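Local coordinates for protein desmoplakin (Homo sapiens, PDB 3R6N) that probably helps to anchor intermediate filaments at desmosomes, its plakin domain supplying a rigid rod of spectrin repeats that carries an SH3 domain, at residues A[23-27]-A[84-88]; A[190-194]-A[331-335]; A[296-300]-A[323-327]; A[232-238]-A[370-375]; A[227-231]-A[422-427]. All coordinates share one frame; numbering follows the deposited sequence.

Interaction 1: residues A[23-27]-A[84-88]; sequences AEMDM and ASFER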
# COMPACT_ATOMS: atom_id res chain seq x y z
N ALA A 23 -15.59 1.20 -59.76
CA ALA A 23 -14.85 -0.02 -59.46
C ALA A 23 -13.57 0.31 -58.71
O ALA A 23 -13.26 -0.32 -57.70
CB ALA A 23 -14.53 -0.76 -60.75
N GLU A 24 -12.83 1.30 -59.20
CA GLU A 24 -11.57 1.68 -58.58
C GLU A 24 -11.75 2.18 -57.15
O GLU A 24 -10.97 1.83 -56.27
CB GLU A 24 -10.85 2.74 -59.42
CG GLU A 24 -10.33 2.23 -60.75
CD GLU A 24 -9.59 3.30 -61.53
OE1 GLU A 24 -9.21 4.32 -60.92
OE2 GLU A 24 -9.41 3.12 -62.75
N MET A 25 -12.77 3.00 -56.93
CA MET A 25 -12.98 3.56 -55.60
C MET A 25 -13.75 2.62 -54.67
O MET A 25 -14.11 3.01 -53.56
CB MET A 25 -13.64 4.94 -55.66
CG MET A 25 -14.93 5.01 -56.43
SD MET A 25 -15.72 6.64 -56.28
CE MET A 25 -16.37 6.53 -54.62
N ASP A 26 -14.01 1.40 -55.13
CA ASP A 26 -14.60 0.38 -54.27
C ASP A 26 -13.57 -0.70 -53.98
O ASP A 26 -13.72 -1.49 -53.05
CB ASP A 26 -15.84 -0.24 -54.91
CG ASP A 26 -17.10 0.57 -54.65
OD1 ASP A 26 -17.11 1.36 -53.68
OD2 ASP A 26 -18.08 0.40 -55.40
N MET A 27 -12.51 -0.73 -54.79
CA MET A 27 -11.44 -1.70 -54.62
C MET A 27 -10.39 -1.18 -53.64
O MET A 27 -9.28 -1.70 -53.57
CB MET A 27 -10.79 -2.03 -55.96
CG MET A 27 -9.86 -0.97 -56.50
SD MET A 27 -8.97 -1.52 -57.97
CE MET A 27 -7.99 -0.06 -58.35
N ALA A 84 -21.50 9.59 -54.69
CA ALA A 84 -20.67 8.59 -54.03
C ALA A 84 -19.26 9.12 -53.85
O ALA A 84 -18.61 8.86 -52.83
CB ALA A 84 -20.65 7.30 -54.84
N SER A 85 -18.77 9.87 -54.84
CA SER A 85 -17.43 10.44 -54.78
C SER A 85 -17.30 11.38 -53.59
O SER A 85 -16.31 11.33 -52.86
CB SER A 85 -17.11 11.17 -56.08
OG SER A 85 -15.78 11.66 -56.07
N PHE A 86 -18.30 12.24 -53.38
CA PHE A 86 -18.29 13.14 -52.24
C PHE A 86 -18.29 12.36 -50.92
O PHE A 86 -17.49 12.64 -50.03
CB PHE A 86 -19.49 14.09 -52.28
CG PHE A 86 -19.25 15.33 -53.09
CD1 PHE A 86 -19.73 15.43 -54.39
CD2 PHE A 86 -18.54 16.39 -52.56
CE1 PHE A 86 -19.51 16.57 -55.14
CE2 PHE A 86 -18.31 17.54 -53.31
CZ PHE A 86 -18.80 17.63 -54.60
N GLU A 87 -19.19 11.39 -50.81
CA GLU A 87 -19.34 10.63 -49.58
C GLU A 87 -18.09 9.82 -49.26
O GLU A 87 -17.84 9.51 -48.10
CB GLU A 87 -20.57 9.72 -49.67
CG GLU A 87 -21.87 10.49 -49.75
CD GLU A 87 -23.03 9.66 -50.28
OE1 GLU A 87 -24.14 10.23 -50.42
OE2 GLU A 87 -22.83 8.46 -50.55
N ARG A 88 -17.31 9.49 -50.29
CA ARG A 88 -16.06 8.77 -50.10
C ARG A 88 -15.01 9.70 -49.51
O ARG A 88 -14.31 9.36 -48.56
CB ARG A 88 -15.58 8.16 -51.42
CG ARG A 88 -14.10 7.77 -51.45
CD ARG A 88 -13.75 6.67 -50.46
NE ARG A 88 -14.04 5.32 -50.97
CZ ARG A 88 -15.18 4.66 -50.75
NH1 ARG A 88 -16.15 5.22 -50.04
NH2 ARG A 88 -15.34 3.44 -51.24
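Met25 and Asp26, just past the end of helix 5-24, meet helix 68-117 through Arg88 in the helical bundle of this spectrin-repeat rod, a worked example of how a helix terminus can be tied to its neighbour. Met25 acts twice. Its CG sits between the backbone N and the carbonyl carbon (chi1 55°), and the chain then bends at chi3, bringing CE to Arg88 CB at 3.7 Å and to Ala84 O at the same distance. The methyl lies over one face of the Arg88 guanidinium. His44 of helix 34-64 touches both Met25 and Arg88, adding a third helix to the cluster; that helix also supplies His48, the partner of Ser85 OG. Asp26 follows with a weaker hold: its OD1 stands 3.7 Å from Arg88 NH2, a long salt bridge whose carboxylate and guanidinium planes are 49° apart. Positive charge so close to the C-terminal end of helix 5-24 would probably offset part of the helix dipole there. Arg88 reaches this position by bending at chi2 and chi3, and its other hold is on the backbone: NH2 donates to Met25 O at 2.7 Å, in a bent bond (136°) with the oxygen tilted from the guanidinium plane.

Interaction 2: residues A[190-194]-A[331-335]; sequences CIDVH and VGLII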
# COMPACT_ATOMS: atom_id res chain seq x y z
N CYS A 190 -3.85 -0.28 -7.78
CA CYS A 190 -2.87 -1.01 -6.99
C CYS A 190 -1.67 -0.14 -6.63
O CYS A 190 -0.85 -0.51 -5.79
CB CYS A 190 -2.48 -2.34 -7.65
SG CYS A 190 -1.81 -2.31 -9.33
N ILE A 191 -1.60 1.04 -7.24
CA ILE A 191 -0.64 2.06 -6.81
C ILE A 191 -1.10 2.68 -5.50
O ILE A 191 -0.29 3.03 -4.65
CB ILE A 191 -0.46 3.17 -7.86
CG1 ILE A 191 0.49 2.72 -8.97
CG2 ILE A 191 0.09 4.44 -7.22
CD1 ILE A 191 0.66 3.75 -10.07
N ASP A 192 -2.41 2.81 -5.33
CA ASP A 192 -2.96 3.33 -4.08
C ASP A 192 -2.64 2.37 -2.94
O ASP A 192 -2.55 2.79 -1.78
CB ASP A 192 -4.47 3.54 -4.19
CG ASP A 192 -4.84 5.00 -4.43
OD1 ASP A 192 -6.01 5.27 -4.78
OD2 ASP A 192 -3.96 5.87 -4.27
N VAL A 193 -2.47 1.10 -3.26
CA VAL A 193 -2.22 0.09 -2.24
C VAL A 193 -0.75 0.05 -1.84
O VAL A 193 -0.43 -0.16 -0.67
CB VAL A 193 -2.69 -1.31 -2.69
CG1 VAL A 193 -2.09 -2.38 -1.80
CG2 VAL A 193 -4.19 -1.37 -2.64
N HIS A 194 0.14 0.24 -2.80
CA HIS A 194 1.56 0.34 -2.49
C HIS A 194 1.78 1.54 -1.58
O HIS A 194 2.39 1.42 -0.52
CB HIS A 194 2.41 0.48 -3.76
CG HIS A 194 2.54 -0.79 -4.54
ND1 HIS A 194 2.90 -1.99 -3.96
CD2 HIS A 194 2.35 -1.06 -5.86
CE1 HIS A 194 2.93 -2.94 -4.88
NE2 HIS A 194 2.60 -2.40 -6.04
N VAL A 331 4.29 -4.04 -10.91
CA VAL A 331 3.36 -3.09 -10.29
C VAL A 331 2.18 -3.79 -9.64
O VAL A 331 1.77 -3.43 -8.54
CB VAL A 331 2.76 -2.12 -11.31
CG1 VAL A 331 2.52 -0.77 -10.66
CG2 VAL A 331 3.66 -2.00 -12.52
N GLY A 332 1.63 -4.78 -10.33
CA GLY A 332 0.43 -5.46 -9.89
C GLY A 332 0.67 -6.62 -8.94
O GLY A 332 -0.21 -7.44 -8.72
N LEU A 333 1.87 -6.68 -8.37
CA LEU A 333 2.20 -7.74 -7.42
C LEU A 333 2.79 -7.17 -6.13
O LEU A 333 3.75 -6.39 -6.17
CB LEU A 333 3.19 -8.73 -8.03
CG LEU A 333 2.72 -9.61 -9.18
CD1 LEU A 333 3.92 -10.24 -9.87
CD2 LEU A 333 1.75 -10.68 -8.68
N ILE A 334 2.23 -7.56 -5.00
CA ILE A 334 2.75 -7.15 -3.70
C ILE A 334 3.30 -8.37 -2.97
O ILE A 334 3.05 -9.50 -3.38
CB ILE A 334 1.67 -6.45 -2.86
CG1 ILE A 334 2.30 -5.59 -1.76
CG2 ILE A 334 0.70 -7.47 -2.26
CD1 ILE A 334 1.39 -4.50 -1.26
N ILE A 335 4.05 -8.14 -1.90
CA ILE A 335 4.60 -9.24 -1.11
C ILE A 335 4.05 -9.19 0.31
O ILE A 335 4.63 -8.57 1.20
CB ILE A 335 6.14 -9.20 -1.07
CG1 ILE A 335 6.71 -8.88 -2.46
CG2 ILE A 335 6.70 -10.51 -0.54
CD1 ILE A 335 8.22 -8.90 -2.53
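His194 donates from NE2 to Val331 O at 2.8 Å, the one hydrogen bond between residues 190-194 and 331-335. The N-H points fairly straight at its acceptor (157°), and the oxygen lies close to the imidazole plane, so the ring meets the backbone with its edge. Leu333 O approaches the same rim, 3.8 Å from His194 CE1. Beside this bond the packing is largely by methyl groups: Ile334 CD1 rests 4.0 Å from His194 ND1 and 4.1 Å from Val193 CG1, its side chain crossing Val193 at about a right angle and running alongside His194 in the opposite direction. One turn back, the SG of Cys190 stands between its backbone N and carbonyl carbon (chi1 57°), which directs the sulfur to Gly332 CA at 3.9 Å. Ile191 CG1 brushes Val331 CG1 more loosely, at 4.4 Å.

A second shell sets these groups in place. Trp121 stacks on the His194 ring and should limit its rotation, while Leu289 packs against Cys190, His194 and Ile334 together. Arg274 bonds to Leu333 O, and backbone bonds pair Ile334 with Arg287 of strand 285-288, and Gly332 with Leu289 just beyond it. The arrangement illustrates how a plakin SH3 domain docks on the spectrin-repeat rod: the 3-10 turn and last strand of the small beta barrel lie against a long helix.

Interaction 3: residues A[296-300]-A[323-327]; sequences QKIVH and GVDML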
# COMPACT_ATOMS: atom_id res chain seq x y z
N GLN A 296 -4.63 -15.86 -22.90
CA GLN A 296 -4.93 -17.17 -22.34
C GLN A 296 -4.20 -17.45 -21.03
O GLN A 296 -4.42 -18.49 -20.40
CB GLN A 296 -4.64 -18.29 -23.34
CG GLN A 296 -5.48 -18.21 -24.61
CD GLN A 296 -6.95 -18.05 -24.34
OE1 GLN A 296 -7.51 -18.72 -23.47
NE2 GLN A 296 -7.59 -17.14 -25.07
N LYS A 297 -3.32 -16.54 -20.63
CA LYS A 297 -2.67 -16.63 -19.33
C LYS A 297 -3.18 -15.50 -18.45
O LYS A 297 -2.94 -14.33 -18.72
CB LYS A 297 -1.14 -16.60 -19.46
CG LYS A 297 -0.54 -17.95 -19.87
CD LYS A 297 0.96 -17.86 -20.16
CE LYS A 297 1.49 -19.18 -20.71
NZ LYS A 297 2.88 -19.02 -21.25
N ILE A 298 -3.90 -15.87 -17.39
CA ILE A 298 -4.61 -14.90 -16.57
C ILE A 298 -4.37 -15.10 -15.07
O ILE A 298 -4.40 -16.23 -14.57
CB ILE A 298 -6.14 -14.95 -16.85
CG1 ILE A 298 -6.94 -14.41 -15.67
CG2 ILE A 298 -6.58 -16.36 -17.18
CD1 ILE A 298 -7.04 -12.90 -15.63
N VAL A 299 -4.12 -14.00 -14.36
CA VAL A 299 -4.08 -14.01 -12.90
C VAL A 299 -5.16 -13.09 -12.34
O VAL A 299 -5.39 -12.00 -12.86
CB VAL A 299 -2.69 -13.58 -12.34
CG1 VAL A 299 -1.68 -14.69 -12.51
CG2 VAL A 299 -2.21 -12.28 -12.98
N HIS A 300 -5.82 -13.54 -11.28
CA HIS A 300 -6.91 -12.78 -10.68
C HIS A 300 -6.47 -12.04 -9.43
O HIS A 300 -5.62 -12.51 -8.68
CB HIS A 300 -8.08 -13.70 -10.33
CG HIS A 300 -8.70 -14.38 -11.52
ND1 HIS A 300 -8.36 -15.66 -11.90
CD2 HIS A 300 -9.63 -13.96 -12.40
CE1 HIS A 300 -9.05 -16.00 -12.97
NE2 HIS A 300 -9.83 -14.98 -13.30
N GLY A 323 0.17 -23.57 -11.00
CA GLY A 323 1.46 -24.06 -11.46
C GLY A 323 1.84 -23.44 -12.79
O GLY A 323 2.80 -23.87 -13.44
N VAL A 324 1.09 -22.42 -13.19
CA VAL A 324 1.29 -21.77 -14.48
C VAL A 324 2.35 -20.66 -14.40
O VAL A 324 2.15 -19.64 -13.74
CB VAL A 324 -0.02 -21.17 -15.00
CG1 VAL A 324 0.16 -20.62 -16.41
CG2 VAL A 324 -1.12 -22.23 -14.97
N ASP A 325 3.47 -20.87 -15.08
CA ASP A 325 4.50 -19.84 -15.19
C ASP A 325 3.98 -18.72 -16.07
O ASP A 325 3.35 -18.97 -17.09
CB ASP A 325 5.78 -20.42 -15.80
CG ASP A 325 6.64 -21.15 -14.77
OD1 ASP A 325 6.16 -21.39 -13.65
OD2 ASP A 325 7.81 -21.47 -15.10
N MET A 326 4.26 -17.48 -15.68
CA MET A 326 3.89 -16.33 -16.50
C MET A 326 4.63 -15.05 -16.10
O MET A 326 5.04 -14.89 -14.96
CB MET A 326 2.38 -16.11 -16.49
CG MET A 326 1.78 -15.76 -15.14
SD MET A 326 -0.01 -15.56 -15.23
CE MET A 326 -0.55 -17.25 -15.46
N LEU A 327 4.80 -14.17 -17.08
CA LEU A 327 5.41 -12.87 -16.85
C LEU A 327 4.33 -11.85 -16.53
O LEU A 327 3.59 -11.43 -17.42
CB LEU A 327 6.17 -12.40 -18.08
CG LEU A 327 7.42 -13.18 -18.47
CD1 LEU A 327 7.92 -12.72 -19.82
CD2 LEU A 327 8.49 -13.01 -17.40
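Val299 and Met326 bring apolar groups together where the RT loop of the SH3 domain, with strand 297-299, faces the end of the distal loop and the start of strand 326-329. Among the apolar contacts, Met326 provides the bridge. Its CG lies between the backbone N and the carbonyl carbon (chi1 64°), and the chain runs out across the gap before turning at chi3. The sulfur then passes alongside Val299, with SD 3.3 Å from CG1. The terminal methyl turns aside at the sulfur, placing CE 4.1 Å from Lys297 CB and equally far from Ile298 O.

A second kind of contact is made by the aliphatic part of Lys297, extended beyond CG. Its CD lies 4.0 Å from Asp325 O, and its CG is 4.4 Å from Val324 CG1, so the methylenes lie over the backbone leading into the strand.

The polar pairings turn to other strands: Asp325 forms a salt bridge with Lys308, while backbone bonds join Val299 to Tyr292 and Met326 to Val318. Dispersion forces and the burial of a flexible thioether therefore hold the two segments together, a chemistry that sets little demand on direction and leaves each strand paired within its own sheet.

Interaction 4: residues A[232-238]-A[370-375]; sequences MPLQHLL and LVSWHY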
# COMPACT_ATOMS: atom_id res chain seq x y z
N MET A 232 20.44 3.72 53.42
CA MET A 232 19.56 4.84 53.10
C MET A 232 18.59 5.13 54.23
O MET A 232 18.02 4.21 54.81
CB MET A 232 18.78 4.57 51.81
CG MET A 232 19.62 4.59 50.55
SD MET A 232 18.63 4.30 49.07
CE MET A 232 18.12 2.60 49.31
N PRO A 233 18.41 6.42 54.56
CA PRO A 233 17.47 6.85 55.61
C PRO A 233 16.02 6.50 55.26
O PRO A 233 15.69 6.34 54.09
CB PRO A 233 17.67 8.37 55.65
CG PRO A 233 18.21 8.71 54.30
CD PRO A 233 19.09 7.56 53.93
N LEU A 234 15.18 6.39 56.28
CA LEU A 234 13.79 5.98 56.11
C LEU A 234 12.98 6.93 55.24
O LEU A 234 12.22 6.50 54.37
CB LEU A 234 13.12 5.83 57.48
CG LEU A 234 11.64 5.41 57.47
CD1 LEU A 234 11.53 3.91 57.33
CD2 LEU A 234 10.94 5.89 58.73
N GLN A 235 13.13 8.23 55.49
CA GLN A 235 12.39 9.24 54.74
C GLN A 235 12.68 9.14 53.25
O GLN A 235 11.77 8.99 52.44
CB GLN A 235 12.73 10.64 55.25
CG GLN A 235 12.00 11.76 54.52
CD GLN A 235 12.42 13.13 55.01
OE1 GLN A 235 12.88 13.28 56.13
NE2 GLN A 235 12.25 14.14 54.15
N HIS A 236 13.96 9.23 52.90
CA HIS A 236 14.40 9.14 51.51
C HIS A 236 13.78 7.95 50.77
O HIS A 236 13.42 8.06 49.60
CB HIS A 236 15.92 9.05 51.45
CG HIS A 236 16.44 8.61 50.12
ND1 HIS A 236 16.58 9.46 49.05
CD2 HIS A 236 16.87 7.40 49.69
CE1 HIS A 236 17.06 8.80 48.02
NE2 HIS A 236 17.25 7.54 48.38
N LEU A 237 13.66 6.82 51.46
CA LEU A 237 13.10 5.61 50.88
C LEU A 237 11.64 5.79 50.47
O LEU A 237 11.27 5.52 49.32
CB LEU A 237 13.21 4.44 51.85
CG LEU A 237 14.57 3.75 51.96
CD1 LEU A 237 14.54 2.71 53.06
CD2 LEU A 237 14.94 3.12 50.63
N LEU A 238 10.82 6.24 51.41
CA LEU A 238 9.39 6.40 51.17
C LEU A 238 9.11 7.34 50.00
O LEU A 238 8.11 7.20 49.31
CB LEU A 238 8.69 6.90 52.44
CG LEU A 238 8.88 6.03 53.68
CD1 LEU A 238 8.09 6.59 54.85
CD2 LEU A 238 8.47 4.59 53.40
N LEU A 370 13.60 -2.90 52.55
CA LEU A 370 14.48 -2.02 53.29
C LEU A 370 13.66 -1.12 54.21
O LEU A 370 14.17 -0.60 55.20
CB LEU A 370 15.33 -1.17 52.34
CG LEU A 370 16.38 -0.32 53.04
CD1 LEU A 370 17.34 -1.20 53.84
CD2 LEU A 370 17.14 0.54 52.05
N VAL A 371 12.39 -0.95 53.88
CA VAL A 371 11.48 -0.16 54.70
C VAL A 371 10.98 -0.97 55.89
O VAL A 371 10.87 -0.46 57.00
CB VAL A 371 10.27 0.36 53.90
CG1 VAL A 371 9.33 1.14 54.80
CG2 VAL A 371 10.74 1.23 52.74
N SER A 372 10.67 -2.25 55.65
CA SER A 372 10.23 -3.12 56.73
C SER A 372 11.36 -3.36 57.72
O SER A 372 11.13 -3.63 58.89
CB SER A 372 9.72 -4.46 56.18
OG SER A 372 8.41 -4.33 55.65
N TRP A 373 12.59 -3.27 57.23
CA TRP A 373 13.76 -3.43 58.07
C TRP A 373 13.83 -2.28 59.07
O TRP A 373 13.98 -2.50 60.27
CB TRP A 373 15.03 -3.48 57.23
CG TRP A 373 16.27 -3.82 58.00
CD1 TRP A 373 16.66 -5.05 58.42
CD2 TRP A 373 17.28 -2.91 58.45
NE1 TRP A 373 17.85 -4.97 59.11
CE2 TRP A 373 18.25 -3.66 59.14
CE3 TRP A 373 17.46 -1.52 58.33
CZ2 TRP A 373 19.38 -3.08 59.70
CZ3 TRP A 373 18.58 -0.95 58.90
CH2 TRP A 373 19.53 -1.73 59.58
N HIS A 374 13.70 -1.06 58.55
CA HIS A 374 13.73 0.12 59.40
C HIS A 374 12.58 0.16 60.40
O HIS A 374 12.79 0.39 61.59
CB HIS A 374 13.75 1.39 58.55
CG HIS A 374 15.12 1.80 58.12
ND1 HIS A 374 15.45 2.01 56.80
CD2 HIS A 374 16.25 2.04 58.83
CE1 HIS A 374 16.72 2.36 56.71
NE2 HIS A 374 17.23 2.39 57.93
N TYR A 375 11.36 -0.06 59.91
CA TYR A 375 10.19 -0.10 60.78
C TYR A 375 10.40 -1.11 61.91
O TYR A 375 9.95 -0.90 63.04
CB TYR A 375 8.93 -0.44 59.99
CG TYR A 375 8.37 0.71 59.18
CD1 TYR A 375 8.51 2.02 59.62
CD2 TYR A 375 7.69 0.48 57.99
CE1 TYR A 375 7.99 3.08 58.89
CE2 TYR A 375 7.17 1.53 57.25
CZ TYR A 375 7.33 2.83 57.70
OH TYR A 375 6.81 3.87 56.96
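Antiparallel helix packing of the spectrin type brings Leu237 against Leu370 and Leu234 against His374, as the start of helix 234-265 runs beside helix 340-384. The axes of segments 234-238 and 370-375 approach to 10.2 Å, with their directions 147° apart, and a row of leucines fills the interval. At its centre Leu237 CD1 meets Leu370 CD2 at 3.5 Å, the two side chains crossing nearly at right angles. From the loop ahead of the helix, Met232 bends at chi3 and lays CE 3.6 Å from that same Leu370 CD2, closing one end of the cluster. One residue past Leu237, Leu238 CD2 touches Val371 CG1 at 3.8 Å, and its other methyl, CD1, comes to 3.7 Å from Tyr375 OH.

Leu234 touches both His374 and Tyr375. With its CG anti to the backbone N (chi1 180°), it sends CD1 to 3.6 Å from His374 CB and 4.0 Å from Tyr375 CE1. Beyond this layer, Tyr375 meets His409 of helix 399-417, and the loop residues Met422 and Phe423 pack on Leu370. Around the His374 ring, Trp373 CE3 lies above one face and Leu234 N above the other, both offset toward the rim. At the edge of this ring, close to its plane, His374 CE1 stands 3.0 Å from Met232 O.

Interaction 5: residues A[227-231]-A[422-427]; sequences PCDKN and MFGDDD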
# COMPACT_ATOMS: atom_id res chain seq x y z
N PRO A 227 19.15 3.66 43.12
CA PRO A 227 20.12 2.76 43.75
C PRO A 227 19.55 2.22 45.05
O PRO A 227 18.78 2.91 45.72
CB PRO A 227 21.29 3.68 44.03
CG PRO A 227 20.64 4.98 44.35
CD PRO A 227 19.42 5.07 43.45
N CYS A 228 19.91 0.99 45.41
CA CYS A 228 19.38 0.37 46.61
C CYS A 228 20.48 -0.12 47.54
O CYS A 228 20.98 -1.24 47.39
CB CYS A 228 18.45 -0.79 46.23
SG CYS A 228 17.09 -0.35 45.13
N ASP A 229 20.85 0.72 48.50
CA ASP A 229 21.82 0.33 49.51
C ASP A 229 21.19 0.32 50.90
O ASP A 229 20.23 1.03 51.16
CB ASP A 229 23.05 1.25 49.49
CG ASP A 229 22.69 2.70 49.71
OD1 ASP A 229 23.22 3.30 50.67
OD2 ASP A 229 21.88 3.24 48.93
N LYS A 230 21.75 -0.50 51.78
CA LYS A 230 21.18 -0.72 53.11
C LYS A 230 21.30 0.49 54.02
O LYS A 230 20.71 0.52 55.10
CB LYS A 230 21.87 -1.92 53.77
CG LYS A 230 21.76 -3.21 52.98
CD LYS A 230 22.74 -4.25 53.50
CE LYS A 230 22.64 -4.41 55.00
NZ LYS A 230 23.62 -5.41 55.52
N ASN A 231 22.06 1.49 53.60
CA ASN A 231 22.35 2.63 54.47
C ASN A 231 21.53 3.89 54.15
O ASN A 231 21.90 4.99 54.57
CB ASN A 231 23.85 2.95 54.45
CG ASN A 231 24.69 1.79 54.98
OD1 ASN A 231 25.56 1.27 54.29
ND2 ASN A 231 24.43 1.39 56.22
N MET A 422 18.89 -7.43 49.02
CA MET A 422 19.41 -6.43 49.93
C MET A 422 19.99 -7.05 51.19
O MET A 422 20.85 -6.47 51.86
CB MET A 422 18.31 -5.44 50.31
CG MET A 422 17.83 -4.59 49.15
SD MET A 422 18.97 -3.24 48.78
CE MET A 422 18.50 -2.06 50.05
N PHE A 423 19.51 -8.25 51.53
CA PHE A 423 19.91 -8.90 52.76
C PHE A 423 20.38 -10.34 52.55
O PHE A 423 19.59 -11.21 52.19
CB PHE A 423 18.77 -8.86 53.78
CG PHE A 423 18.30 -7.47 54.10
CD1 PHE A 423 18.88 -6.75 55.14
CD2 PHE A 423 17.29 -6.87 53.37
CE1 PHE A 423 18.45 -5.47 55.44
CE2 PHE A 423 16.86 -5.59 53.66
CZ PHE A 423 17.44 -4.89 54.70
N GLY A 424 21.67 -10.56 52.78
CA GLY A 424 22.23 -11.90 52.76
C GLY A 424 21.88 -12.62 54.04
O GLY A 424 21.38 -12.01 54.98
N ASP A 425 22.15 -13.92 54.09
CA ASP A 425 21.78 -14.73 55.24
C ASP A 425 22.39 -14.22 56.55
O ASP A 425 21.82 -14.41 57.62
CB ASP A 425 22.13 -16.20 55.01
CG ASP A 425 21.35 -16.82 53.86
OD1 ASP A 425 21.34 -16.22 52.77
OD2 ASP A 425 20.74 -17.89 54.06
N ASP A 426 23.54 -13.56 56.45
CA ASP A 426 24.18 -12.96 57.62
C ASP A 426 23.25 -11.97 58.30
O ASP A 426 23.26 -11.84 59.53
CB ASP A 426 25.48 -12.25 57.22
CG ASP A 426 26.70 -13.13 57.38
OD1 ASP A 426 27.49 -13.23 56.42
OD2 ASP A 426 26.87 -13.71 58.47
N ASP A 427 22.45 -11.27 57.50
CA ASP A 427 21.54 -10.26 58.01
C ASP A 427 20.21 -10.88 58.42
O ASP A 427 19.57 -10.43 59.37
CB ASP A 427 21.31 -9.18 56.96
CG ASP A 427 22.61 -8.71 56.32
OD1 ASP A 427 23.65 -8.75 57.01
OD2 ASP A 427 22.59 -8.31 55.14
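Lys230 reaches from the loop between helices 167-225 and 234-265 to Asp427, in the first turn of helix 425-447, with NZ 3.1 Å from OD2 in a hydrogen-bonded salt bridge. The ammonium comes from above the carboxylate plane, 58° out of it. The same OD2 also accepts a weak bond from Gly424 N at 3.4 Å. As Gly424 is the N-cap, this is one half of a capping-box pattern; the reciprocal bond would need a side chain there, which glycine lacks. Gly424 O is taken in turn by Asp427 N.

On the way, the lysine methylenes pass over Met422 O, with CD 3.3 Å from that oxygen. Met422 N is answered by Ser420 OG, within its own loop. The Met422 side chain folds at chi2 (-78°) and again at chi3, bringing the thioether against the other loop, with SD 3.2 Å from Cys228 O and 3.6 Å from Cys228 CB. Behind it stand Leu370 and Asn366 of helix 340-384.

OD2 thus takes the lysine and, weakly, the N-cap amide, tying loop to helix; the ammonium and helix N-terminus would probably favour ionised Asp427, with Asp425 and Asp426 nearby acting against this.

In the fold
The five contacts are strung along an elongated rod. Interaction 1 sits toward one end, and interactions 4 and 5 lie about 113 Å from it between centres, beyond the middle of the chain. Interaction 2, near that middle, joins helix 167-225 to the SH3 domain, whose sheet also receives a strand of interaction 3, about 18 Å away between centres. Interactions 4 and 5, their centres about 12 Å apart, touch through Leu370 with Asp229 and Met422. Along the chain, interaction 1 closes first; interaction 3 is nested within 2, 4 and 5, and interaction 4 within 5. Local ties between sequence-distant segments, repeated along the length, are consistent with the rigidity of this fragment.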